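Local coordinates for protein FdhC (Acinetobacter nosocomialis, PDB 5KTC) that transfers an (R)-3-hydroxybutanoyl group from coenzyme A to the amino group of a dTDP-linked 3-amino-3,6-dideoxy-D-galactose, as a sugar N-acyltransferase of the GNAT superfamily, at residues A[19-24]-A[45-50]; A[97-100]-A[106-109]; A[118-123]-A[160-165]. All coordinates share one frame; numbering follows the deposited sequence.

Interaction 1 of 3, residues A[19-24]-A[45-50]; sequences NDAEFI and KSQAEW. With FUH ([[(2~{R},3~{S},5~{R})-5-[5-methyl-2,4-bis(oxidanylidene)pyrimidin-1-yl]-3-oxidanyl-oxolan-2-yl]methoxy-oxidanyl-phosphoryl] [(2~{R},3~{R},4~{S},5~{R},6~{R})-6-methyl-3,5-bis(oxidanyl)-4-[[(3~{R})-3-oxidanylbutanoyl]amino]oxan-2-yl] hydrogen phosphate), chain C; EDO (1,2-ethanediol), chain B.
A21 presses against Q47 and A48 where two helices of the GNAT fold, 21-28 and 44-59, come together at the thymine end of the sugar-nucleotide pocket. The tight part is small, made of methyl and methylene carbons packed on side-chain and backbone atoms across the contact. The methyl of A21 sits against the backbone of the second helix, with A21 CB 3.6 Å from A48 N, and the two methyls meet at 4.1 Å, A21 CB to A48 CB. Beside this, Q47 CG lies 3.6 Å from A21 O, a carbon packing on a carbonyl oxygen. The looser side belongs to the helix faces turned from one another: E22, K45 and E49 are exposed and take no part.

Q47 leaves its helix with CG anti to the backbone N and then bends at chi2 (64°), which carries the amide past A21 to I24, whose CG2 touches Q47 NE2 at 3.6 Å. The two side chains cross at about a right angle. This backing probably helps to position the amide, which holds the thymine by a pair of hydrogen bonds: FUH N3 donates to Q47 OE1 at 2.9 Å, nearly straight (170°), and Q47 NE2 donates to FUH O15, also at 2.9 Å. W50, one turn further along, lays one face of its indole over the same base, with FUH C19 3.7 Å above the ring plane, while R57 makes a cation-pi contact with that ring. A weak bond, bent to 127°, runs from W50 NE1 to the deoxyribose ring oxygen, FUH O14, at 3.0 Å.

Interaction 2 of 3, residues A[97-100]-A[106-109]; sequences WILN and YAAV. With COA (coenzyme A), chain D.
The indole of W97 carries a methyl of coenzyme A, CEP, over the centre of one face, and at its edge, near the ring plane, meets the backbone of A108, with W97 CZ2 3.3 Å from A108 O. F142 and W94 make edge-to-face contacts with the same ring. This is the first half of a beta-alpha-beta unit of the GNAT fold: strand 91-99 delivers W97 and L99, helix 107-122 delivers A107 and A108, and the cofactor runs past both.

L99 fills the other part of the junction. Its CD1 reaches the start of the helix, 3.5 Å from A108 N and 3.7 Å from A107 CB, so the leucine branch packs on the first turn. The indole NE1 is bonded to S111 OG, one turn on from A108, which helps fix the rotation of the ring.

The backbone of the strand holds the pantetheine arm much as a neighbouring strand would. COA N4P donates to W97 O at 2.7 Å, and L99 N donates to COA O9P, both bonds nearly straight at 167°. At the helix start the pyrophosphate passes close to A108, with A108 CB 3.2 Å from COA O6A. Further out, K103 and K105 also bond to the cofactor. Y106, at the N-cap position, turns the edge of its ring to the ribose, with Y106 CD1 3.3 Å from COA O4B.

Interaction 3 of 3, residues A[118-123]-A[160-165]; sequences AGFSTL and YIFPKS
F120 lies beneath K164, which spreads its backbone and first side-chain carbons over one face of the phenyl ring. K164 CA stands 3.7 Å from the ring centroid and only 13° off the normal, a CH-pi contact, and K164 CB is 3.6 Å from F120 CD1. From there the lysine runs extended and antiparallel to the phenylalanine side chain, back toward the helix, bringing K164 CE to 3.7 Å from F120 O. At the far edge of the ring, F120 CZ approaches F162 O at 3.5 Å, near the ring plane. F120 CE2 also comes up to the edge of the F162 ring, 4.0 Å from F162 CD1.

The contact joins the C-terminal end of helix 107-122, widened by a pi-type turn, to the place where strand 157-163 of the GNAT sheet gives way to helix 164-173. P163 is the N-cap residue of that helix.

In the next shell, F92 meets F120 edge-to-face and Y116 stacks on F162, while Y167 touches both phenylalanines. Backbone bonds tie F162 to S128 of strand 127-133 and K164 to E126 just before it, and a long, weak ion pair links K164 NZ to E126 OE1.

Interactions 1 and 2 line neighbouring parts of the substrate-binding region: the thymine of the sugar nucleotide is bound by Q47 and W50 of interaction 1, with I24 beside them, and the 97-100/106-109 pair holds coenzyme A. Their centres are about 20 Å apart, yet they touch where F23 CE1 packs on N100 ND2 at 3.9 Å. W97 belongs to both pockets, and its backbone N makes a weak bond to the amide oxygen of the acylated sugar. Interaction 3 shares helix 107-122 with interaction 2, centres about 18 Å apart, but lies farther down that helix; the F162 side chain remains about 9 Å from either ligand. The centre of interaction 3 is about 28 Å from that of interaction 1, on the opposite side of the chain's centre.

Interaction 1 of 3, residues A[19-24]-A[45-50]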
loop_
_atom_site.group_PDB
_atom_site.type_symbol
_atom_site.label_atom_id
_atom_site.label_comp_id
_atom_site.label_asym_id
_atom_site.label_seq_id
_atom_site.Cartn_x
_atom_site.Cartn_y
_atom_site.Cartn_z
ATOM N N ASN A 19 -5.113 18.579 -2.774
ATOM C CA ASN A 19 -4.000 19.272 -2.210
ATOM C C ASN A 19 -2.722 18.444 -2.017
ATOM O O ASN A 19 -1.676 19.033 -1.800
ATOM C CB ASN A 19 -4.398 19.931 -0.859
ATOM C CG ASN A 19 -3.668 21.257 -0.599
ATOM O OD1 ASN A 19 -2.580 21.520 -1.143
ATOM N ND2 ASN A 19 -4.286 22.128 0.234
ATOM N N ASP A 20 -2.787 17.099 -2.112
ATOM C CA ASP A 20 -1.578 16.248 -2.039
ATOM C C ASP A 20 -0.844 16.191 -3.398
ATOM O O ASP A 20 0.167 15.461 -3.539
ATOM C CB ASP A 20 -1.953 14.806 -1.661
ATOM C CG ASP A 20 -2.600 14.708 -0.235
ATOM O OD1 ASP A 20 -1.982 15.318 0.655
ATOM O OD2 ASP A 20 -3.669 14.085 -0.054
ATOM N N ALA A 21 -1.356 16.946 -4.391
ATOM C CA ALA A 21 -0.798 16.826 -5.727
ATOM C C ALA A 21 0.670 17.135 -5.795
ATOM O O ALA A 21 1.404 16.415 -6.443
ATOM C CB ALA A 21 -1.598 17.665 -6.704
ATOM N N GLU A 22 1.117 18.200 -5.153
ATOM C CA GLU A 22 2.524 18.497 -5.183
ATOM C C GLU A 22 3.385 17.426 -4.521
ATOM O O GLU A 22 4.443 17.105 -5.041
ATOM C CB GLU A 22 2.837 19.837 -4.541
ATOM C CG GLU A 22 4.324 20.134 -4.390
ATOM C CD GLU A 22 4.574 21.553 -3.902
ATOM O OE1 GLU A 22 5.620 22.099 -4.295
ATOM O OE2 GLU A 22 3.728 22.119 -3.148
ATOM N N PHE A 23 2.976 16.927 -3.351
ATOM C CA PHE A 23 3.738 15.875 -2.715
ATOM C C PHE A 23 3.869 14.629 -3.632
ATOM O O PHE A 23 4.929 14.014 -3.712
ATOM C CB PHE A 23 3.044 15.463 -1.421
ATOM C CG PHE A 23 3.704 14.273 -0.773
ATOM C CD1 PHE A 23 4.994 14.396 -0.278
ATOM C CD2 PHE A 23 3.112 13.022 -0.811
ATOM C CE1 PHE A 23 5.643 13.317 0.258
ATOM C CE2 PHE A 23 3.772 11.934 -0.320
ATOM C CZ PHE A 23 5.014 12.075 0.234
ATOM N N ILE A 24 2.762 14.300 -4.275
ATOM C CA ILE A 24 2.671 13.157 -5.172
ATOM C C ILE A 24 3.545 13.377 -6.401
ATOM O O ILE A 24 4.328 12.485 -6.727
ATOM C CB ILE A 24 1.247 12.776 -5.534
ATOM C CG1 ILE A 24 0.517 12.259 -4.287
ATOM C CG2 ILE A 24 1.274 11.608 -6.506
ATOM C CD1 ILE A 24 -0.943 11.949 -4.477
ATOM N N LYS A 45 -0.896 20.812 -11.434
ATOM C CA LYS A 45 -2.328 20.872 -11.845
ATOM C C LYS A 45 -2.834 19.618 -12.533
ATOM O O LYS A 45 -4.002 19.212 -12.372
ATOM C CB LYS A 45 -2.609 22.126 -12.724
ATOM C CG LYS A 45 -2.765 23.370 -11.886
ATOM C CD LYS A 45 -2.731 24.682 -12.670
ATOM C CE LYS A 45 -3.079 25.841 -11.731
ATOM N NZ LYS A 45 -2.547 27.168 -12.167
ATOM N N SER A 46 -1.976 19.020 -13.341
ATOM C CA SER A 46 -2.322 17.751 -13.962
ATOM C C SER A 46 -2.510 16.678 -12.917
ATOM O O SER A 46 -3.434 15.908 -13.004
ATOM C CB SER A 46 -1.281 17.279 -14.981
ATOM O OG SER A 46 -1.183 18.277 -15.992
ATOM N N GLN A 47 -1.634 16.653 -11.923
ATOM C CA GLN A 47 -1.796 15.657 -10.858
ATOM C C GLN A 47 -3.082 15.932 -10.029
ATOM O O GLN A 47 -3.773 14.999 -9.671
ATOM C CB GLN A 47 -0.556 15.593 -10.007
ATOM C CG GLN A 47 -0.602 14.633 -8.826
ATOM C CD GLN A 47 -0.746 13.199 -9.194
ATOM O OE1 GLN A 47 -0.093 12.715 -10.087
ATOM N NE2 GLN A 47 -1.574 12.471 -8.447
ATOM N N ALA A 48 -3.383 17.203 -9.759
ATOM C CA ALA A 48 -4.619 17.576 -9.084
ATOM C C ALA A 48 -5.779 17.043 -9.888
ATOM O O ALA A 48 -6.738 16.465 -9.305
ATOM C CB ALA A 48 -4.762 19.083 -8.933
ATOM N N GLU A 49 -5.707 17.197 -11.226
ATOM C CA GLU A 49 -6.785 16.661 -12.052
ATOM C C GLU A 49 -6.932 15.122 -11.934
ATOM O O GLU A 49 -8.027 14.610 -11.863
ATOM C CB GLU A 49 -6.693 17.067 -13.550
ATOM C CG GLU A 49 -7.976 16.614 -14.297
ATOM C CD GLU A 49 -7.949 16.754 -15.813
ATOM O OE1 GLU A 49 -8.754 16.004 -16.468
ATOM O OE2 GLU A 49 -7.148 17.594 -16.325
ATOM N N TRP A 50 -5.819 14.404 -11.995
ATOM C CA TRP A 50 -5.789 12.947 -11.774
ATOM C C TRP A 50 -6.498 12.608 -10.456
ATOM O O TRP A 50 -7.283 11.654 -10.385
ATOM C CB TRP A 50 -4.332 12.407 -11.759
ATOM C CG TRP A 50 -4.233 10.899 -11.941
ATOM C CD1 TRP A 50 -3.958 10.191 -13.119
ATOM C CD2 TRP A 50 -4.437 9.908 -10.945
ATOM N NE1 TRP A 50 -3.987 8.828 -12.879
ATOM C CE2 TRP A 50 -4.299 8.630 -11.567
ATOM C CE3 TRP A 50 -4.747 9.955 -9.572
ATOM C CZ2 TRP A 50 -4.460 7.432 -10.861
ATOM C CZ3 TRP A 50 -4.911 8.729 -8.881
ATOM C CH2 TRP A 50 -4.758 7.506 -9.525
HETATM O O1 FUH C . 3.124 -0.971 -6.454
HETATM C C1 FUH C . 2.921 -2.040 -7.019
HETATM C C2 FUH C . 2.634 -3.307 -6.284
HETATM C C3 FUH C . 3.168 -3.290 -4.875
HETATM O O2 FUH C . 4.519 -3.812 -4.815
HETATM C C4 FUH C . 2.339 -4.175 -3.980
HETATM N N1 FUH C . 2.902 -2.148 -8.407
HETATM C C5 FUH C . 2.833 -0.942 -9.239
HETATM C C6 FUH C . 3.830 -1.010 -10.410
HETATM O O3 FUH C . 3.557 -2.148 -11.109
HETATM C C7 FUH C . 3.668 0.109 -11.413
HETATM C C8 FUH C . 4.449 -0.092 -12.734
HETATM O O4 FUH C . 2.285 0.260 -11.779
HETATM C C9 FUH C . 1.423 -0.786 -9.780
HETATM O O5 FUH C . 0.474 -0.509 -8.739
HETATM C C10 FUH C . 1.360 0.379 -10.685
HETATM O O6 FUH C . 1.667 1.530 -9.913
HETATM P P1 FUH C . 1.417 2.984 -10.447
HETATM O O7 FUH C . 2.507 3.462 -11.333
HETATM O O8 FUH C . 1.332 3.823 -9.172
HETATM O O9 FUH C . -0.057 3.141 -11.025
HETATM P P2 FUH C . -0.684 2.811 -12.460
HETATM O O10 FUH C . -1.901 1.987 -12.220
HETATM O O11 FUH C . 0.402 2.106 -13.262
HETATM O O12 FUH C . -1.013 4.275 -12.923
HETATM C C11 FUH C . -2.029 4.501 -13.904
HETATM C C12 FUH C . -1.688 5.767 -14.647
HETATM C C13 FUH C . -0.211 5.854 -15.086
HETATM O O13 FUH C . -0.064 6.537 -16.344
HETATM C C14 FUH C . 0.453 6.748 -14.049
HETATM C C15 FUH C . -0.691 7.657 -13.671
HETATM O O14 FUH C . -1.922 6.901 -13.805
HETATM N N2 FUH C . -0.738 8.114 -12.265
HETATM C C16 FUH C . -0.940 7.232 -11.246
HETATM C C17 FUH C . -1.047 7.693 -9.932
HETATM C C18 FUH C . -1.287 6.755 -8.769
HETATM C C19 FUH C . -0.901 9.098 -9.720
HETATM O O15 FUH C . -1.045 9.575 -8.521
HETATM N N3 FUH C . -0.703 9.943 -10.741
HETATM C C20 FUH C . -0.669 9.451 -11.985
HETATM O O16 FUH C . -0.448 10.286 -12.985
HETATM C C1 EDO B . 1.221 16.555 2.988
HETATM O O1 EDO B . -0.144 16.838 3.359
HETATM C C2 EDO B . 1.260 15.740 1.702
HETATM O O2 EDO B . 0.357 16.267 0.718
#

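Interaction 2 of 3, residues A[97-100]-A[106-109]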
loop_
_atom_site.group_PDB
_atom_site.type_symbol
_atom_site.label_atom_id
_atom_site.label_comp_id
_atom_site.label_asym_id
_atom_site.label_seq_id
_atom_site.Cartn_x
_atom_site.Cartn_y
_atom_site.Cartn_z
ATOM N N TRP A 97 2.935 1.949 -4.654
ATOM C CA TRP A 97 3.433 1.790 -3.285
ATOM C C TRP A 97 4.820 2.391 -3.293
ATOM O O TRP A 97 5.762 1.829 -3.912
ATOM C CB TRP A 97 3.524 0.354 -2.930
ATOM C CG TRP A 97 3.881 0.059 -1.502
ATOM C CD1 TRP A 97 3.548 0.770 -0.391
ATOM C CD2 TRP A 97 4.606 -1.092 -1.054
ATOM N NE1 TRP A 97 4.030 0.115 0.734
ATOM C CE2 TRP A 97 4.661 -1.032 0.352
ATOM C CE3 TRP A 97 5.217 -2.166 -1.718
ATOM C CZ2 TRP A 97 5.327 -1.971 1.110
ATOM C CZ3 TRP A 97 5.889 -3.136 -0.956
ATOM C CH2 TRP A 97 5.904 -3.034 0.461
ATOM N N ILE A 98 4.946 3.535 -2.630
ATOM C CA ILE A 98 6.172 4.318 -2.669
ATOM C C ILE A 98 6.461 4.879 -1.282
ATOM O O ILE A 98 5.568 5.405 -0.621
ATOM C CB ILE A 98 6.136 5.495 -3.646
ATOM C CG1 ILE A 98 5.594 5.088 -5.041
ATOM C CG2 ILE A 98 7.545 6.002 -3.831
ATOM C CD1 ILE A 98 5.131 6.191 -5.943
ATOM N N LEU A 99 7.708 4.731 -0.850
ATOM C CA LEU A 99 8.160 5.354 0.415
ATOM C C LEU A 99 9.453 6.161 0.153
ATOM O O LEU A 99 10.352 5.642 -0.509
ATOM C CB LEU A 99 8.419 4.273 1.443
ATOM C CG LEU A 99 7.179 3.598 2.046
ATOM C CD1 LEU A 99 7.606 2.414 2.875
ATOM C CD2 LEU A 99 6.329 4.536 2.901
ATOM N N ASN A 100 9.549 7.374 0.694
ATOM C CA ASN A 100 10.734 8.218 0.391
ATOM C C ASN A 100 11.765 8.053 1.498
ATOM O O ASN A 100 11.551 7.276 2.439
ATOM C CB ASN A 100 10.344 9.695 0.197
ATOM C CG ASN A 100 9.766 10.353 1.435
ATOM O OD1 ASN A 100 9.990 9.953 2.565
ATOM N ND2 ASN A 100 8.942 11.377 1.203
ATOM N N TYR A 106 10.555 0.593 9.379
ATOM C CA TYR A 106 9.654 -0.489 9.104
ATOM C C TYR A 106 8.353 -0.010 8.448
ATOM O O TYR A 106 7.390 -0.752 8.438
ATOM C CB TYR A 106 9.354 -1.315 10.407
ATOM C CG TYR A 106 10.646 -1.884 10.999
ATOM C CD1 TYR A 106 11.438 -2.755 10.261
ATOM C CD2 TYR A 106 11.099 -1.520 12.271
ATOM C CE1 TYR A 106 12.649 -3.241 10.758
ATOM C CE2 TYR A 106 12.320 -2.001 12.767
ATOM C CZ TYR A 106 13.074 -2.858 12.022
ATOM O OH TYR A 106 14.289 -3.336 12.483
ATOM N N ALA A 107 8.328 1.205 7.913
ATOM C CA ALA A 107 7.123 1.696 7.203
ATOM C C ALA A 107 6.591 0.732 6.141
ATOM O O ALA A 107 5.371 0.653 5.898
ATOM C CB ALA A 107 7.440 3.027 6.536
ATOM N N ALA A 108 7.518 0.075 5.445
ATOM C CA ALA A 108 7.124 -0.850 4.344
ATOM C C ALA A 108 6.258 -1.977 4.906
ATOM O O ALA A 108 5.175 -2.289 4.390
ATOM C CB ALA A 108 8.350 -1.381 3.591
ATOM N N VAL A 109 6.705 -2.554 6.015
ATOM C CA VAL A 109 5.929 -3.620 6.682
ATOM C C VAL A 109 4.599 -3.087 7.190
ATOM O O VAL A 109 3.534 -3.720 7.000
ATOM C CB VAL A 109 6.712 -4.285 7.852
ATOM C CG1 VAL A 109 5.901 -5.367 8.487
ATOM C CG2 VAL A 109 8.040 -4.807 7.388
HETATM N N1A COA D . 9.356 -9.176 8.544
HETATM C C2A COA D . 10.200 -8.408 9.272
HETATM N N3A COA D . 10.907 -7.408 8.740
HETATM C C4A COA D . 10.706 -7.097 7.469
HETATM C C5A COA D . 9.761 -7.869 6.624
HETATM C C6A COA D . 9.074 -8.972 7.251
HETATM N N6A COA D . 8.216 -9.732 6.576
HETATM N N7A COA D . 9.779 -7.329 5.413
HETATM C C8A COA D . 10.663 -6.310 5.452
HETATM N N9A COA D . 11.222 -6.185 6.685
HETATM C C1B COA D . 12.206 -5.170 7.122
HETATM C C2B COA D . 13.293 -5.018 6.051
HETATM O O2B COA D . 14.364 -5.967 6.194
HETATM C C3B COA D . 13.700 -3.595 6.220
HETATM O O3B COA D . 14.544 -3.526 7.374
HETATM P P3B COA D . 16.123 -3.274 7.206
HETATM O O7A COA D . 16.209 -1.760 7.441
HETATM O O8A COA D . 16.486 -4.136 8.382
HETATM O O9A COA D . 16.520 -3.737 5.827
HETATM C C4B COA D . 12.397 -2.902 6.553
HETATM O O4B COA D . 11.574 -3.884 7.204
HETATM C C5B COA D . 11.751 -2.230 5.357
HETATM O O5B COA D . 11.516 -3.176 4.337
HETATM P P1A COA D . 12.175 -2.977 2.914
HETATM O O1A COA D . 11.948 -4.246 2.122
HETATM O O2A COA D . 13.507 -2.277 2.930
HETATM O O3A COA D . 11.201 -1.956 2.123
HETATM P P2A COA D . 11.381 -0.482 1.655
HETATM O O4A COA D . 11.570 0.498 2.782
HETATM O O5A COA D . 12.384 -0.369 0.522
HETATM O O6A COA D . 9.939 -0.146 1.057
HETATM C CBP COA D . 9.027 0.159 -1.182
HETATM C CCP COA D . 9.525 -0.835 -0.118
HETATM C CDP COA D . 8.663 -0.653 -2.400
HETATM C CEP COA D . 7.802 0.914 -0.678
HETATM C CAP COA D . 10.160 1.167 -1.496
HETATM O OAP COA D . 11.371 0.363 -1.683
HETATM C C9P COA D . 9.885 2.052 -2.644
HETATM O O9P COA D . 9.208 3.102 -2.621
HETATM N N8P COA D . 10.434 1.619 -3.797
HETATM C C7P COA D . 10.248 2.344 -4.997
HETATM C C6P COA D . 8.861 2.312 -5.589
HETATM C C5P COA D . 8.510 0.899 -5.978
HETATM O O5P COA D . 9.311 0.249 -6.673
HETATM N N4P COA D . 7.371 0.425 -5.515
HETATM C C3P COA D . 6.976 -0.974 -5.706
HETATM C C2P COA D . 6.464 -1.252 -7.132
HETATM S S1P COA D . 6.264 -3.059 -7.347
#

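Interaction 3 of 3, residues A[118-123]-A[160-165]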
loop_
_atom_site.group_PDB
_atom_site.type_symbol
_atom_site.label_atom_id
_atom_site.label_comp_id
_atom_site.label_asym_id
_atom_site.label_seq_id
_atom_site.Cartn_x
_atom_site.Cartn_y
_atom_site.Cartn_z
ATOM N N ALA A 118 -7.252 -2.970 5.357
ATOM C CA ALA A 118 -8.276 -2.210 4.629
ATOM C C ALA A 118 -9.044 -3.089 3.679
ATOM O O ALA A 118 -10.309 -3.078 3.626
ATOM C CB ALA A 118 -7.650 -1.056 3.907
ATOM N N GLY A 119 -8.306 -3.878 2.910
ATOM C CA GLY A 119 -8.912 -4.669 1.867
ATOM C C GLY A 119 -9.697 -5.828 2.389
ATOM O O GLY A 119 -10.800 -6.023 1.989
ATOM N N PHE A 120 -9.132 -6.591 3.313
ATOM C CA PHE A 120 -9.769 -7.826 3.761
ATOM C C PHE A 120 -10.778 -7.581 4.866
ATOM O O PHE A 120 -11.867 -8.173 4.841
ATOM C CB PHE A 120 -8.732 -8.849 4.223
ATOM C CG PHE A 120 -7.848 -9.339 3.152
ATOM C CD1 PHE A 120 -8.358 -9.921 2.009
ATOM C CD2 PHE A 120 -6.483 -9.273 3.294
ATOM C CE1 PHE A 120 -7.509 -10.413 1.049
ATOM C CE2 PHE A 120 -5.636 -9.763 2.319
ATOM C CZ PHE A 120 -6.119 -10.326 1.210
ATOM N N SER A 121 -10.457 -6.729 5.846
ATOM C CA SER A 121 -11.441 -6.522 6.893
ATOM C C SER A 121 -12.328 -5.237 6.665
ATOM O O SER A 121 -13.541 -5.368 6.644
ATOM C CB SER A 121 -10.804 -6.688 8.244
ATOM O OG SER A 121 -10.374 -5.443 8.653
ATOM N N THR A 122 -11.770 -4.058 6.426
ATOM C CA THR A 122 -12.617 -2.856 6.213
ATOM C C THR A 122 -13.483 -3.021 4.947
ATOM O O THR A 122 -14.642 -2.652 4.939
ATOM C CB THR A 122 -11.837 -1.529 6.180
ATOM O OG1 THR A 122 -11.006 -1.379 7.335
ATOM C CG2 THR A 122 -12.759 -0.306 6.107
ATOM N N LEU A 123 -12.981 -3.646 3.882
ATOM C CA LEU A 123 -13.754 -3.746 2.667
ATOM C C LEU A 123 -14.270 -5.108 2.315
ATOM O O LEU A 123 -14.905 -5.242 1.293
ATOM C CB LEU A 123 -12.892 -3.176 1.505
ATOM C CG LEU A 123 -12.531 -1.717 1.606
ATOM C CD1 LEU A 123 -11.522 -1.361 0.536
ATOM C CD2 LEU A 123 -13.723 -0.819 1.518
ATOM N N TYR A 160 1.317 -11.653 -8.611
ATOM C CA TYR A 160 1.127 -12.304 -7.335
ATOM C C TYR A 160 -0.321 -12.249 -6.922
ATOM O O TYR A 160 -1.045 -11.347 -7.315
ATOM C CB TYR A 160 1.950 -11.584 -6.240
ATOM C CG TYR A 160 3.436 -11.682 -6.410
ATOM C CD1 TYR A 160 4.149 -10.733 -7.135
ATOM C CD2 TYR A 160 4.135 -12.717 -5.817
ATOM C CE1 TYR A 160 5.523 -10.877 -7.313
ATOM C CE2 TYR A 160 5.503 -12.817 -5.938
ATOM C CZ TYR A 160 6.183 -11.889 -6.696
ATOM O OH TYR A 160 7.534 -12.053 -6.806
ATOM N N ILE A 161 -0.676 -13.156 -6.024
ATOM C CA ILE A 161 -1.879 -13.009 -5.230
ATOM C C ILE A 161 -1.553 -13.202 -3.732
ATOM O O ILE A 161 -0.603 -13.877 -3.336
ATOM C CB ILE A 161 -3.079 -13.909 -5.594
ATOM C CG1 ILE A 161 -2.905 -15.287 -5.086
ATOM C CG2 ILE A 161 -3.368 -13.924 -7.091
ATOM C CD1 ILE A 161 -1.713 -15.973 -5.611
ATOM N N PHE A 162 -2.396 -12.608 -2.904
ATOM C CA PHE A 162 -2.194 -12.672 -1.436
ATOM C C PHE A 162 -3.568 -13.046 -0.847
ATOM O O PHE A 162 -4.539 -12.372 -1.079
ATOM C CB PHE A 162 -1.600 -11.355 -0.914
ATOM C CG PHE A 162 -1.164 -11.433 0.518
ATOM C CD1 PHE A 162 -2.073 -11.309 1.539
ATOM C CD2 PHE A 162 0.163 -11.683 0.835
ATOM C CE1 PHE A 162 -1.707 -11.481 2.856
ATOM C CE2 PHE A 162 0.527 -11.850 2.158
ATOM C CZ PHE A 162 -0.406 -11.729 3.161
ATOM N N PRO A 163 -3.685 -14.219 -0.247
ATOM C CA PRO A 163 -5.015 -14.662 0.179
ATOM C C PRO A 163 -5.381 -14.100 1.556
ATOM O O PRO A 163 -4.481 -13.891 2.382
ATOM C CB PRO A 163 -4.849 -16.192 0.281
ATOM C CG PRO A 163 -3.463 -16.353 0.658
ATOM C CD PRO A 163 -2.688 -15.258 -0.076
ATOM N N LYS A 164 -6.682 -13.893 1.777
ATOM C CA LYS A 164 -7.228 -13.418 3.065
ATOM C C LYS A 164 -6.743 -14.316 4.215
ATOM O O LYS A 164 -6.463 -13.844 5.264
ATOM C CB LYS A 164 -8.761 -13.371 3.012
ATOM C CG LYS A 164 -9.411 -12.882 4.276
ATOM C CD LYS A 164 -10.905 -12.633 4.176
ATOM C CE LYS A 164 -11.354 -11.843 5.400
ATOM N NZ LYS A 164 -12.847 -11.821 5.457
ATOM N N SER A 165 -6.686 -15.606 3.971
ATOM C CA SER A 165 -6.178 -16.594 4.930
ATOM C C SER A 165 -4.760 -16.307 5.437
ATOM O O SER A 165 -4.454 -16.497 6.618
ATOM C CB SER A 165 -6.257 -18.004 4.344
ATOM O OG SER A 165 -5.296 -18.189 3.341
#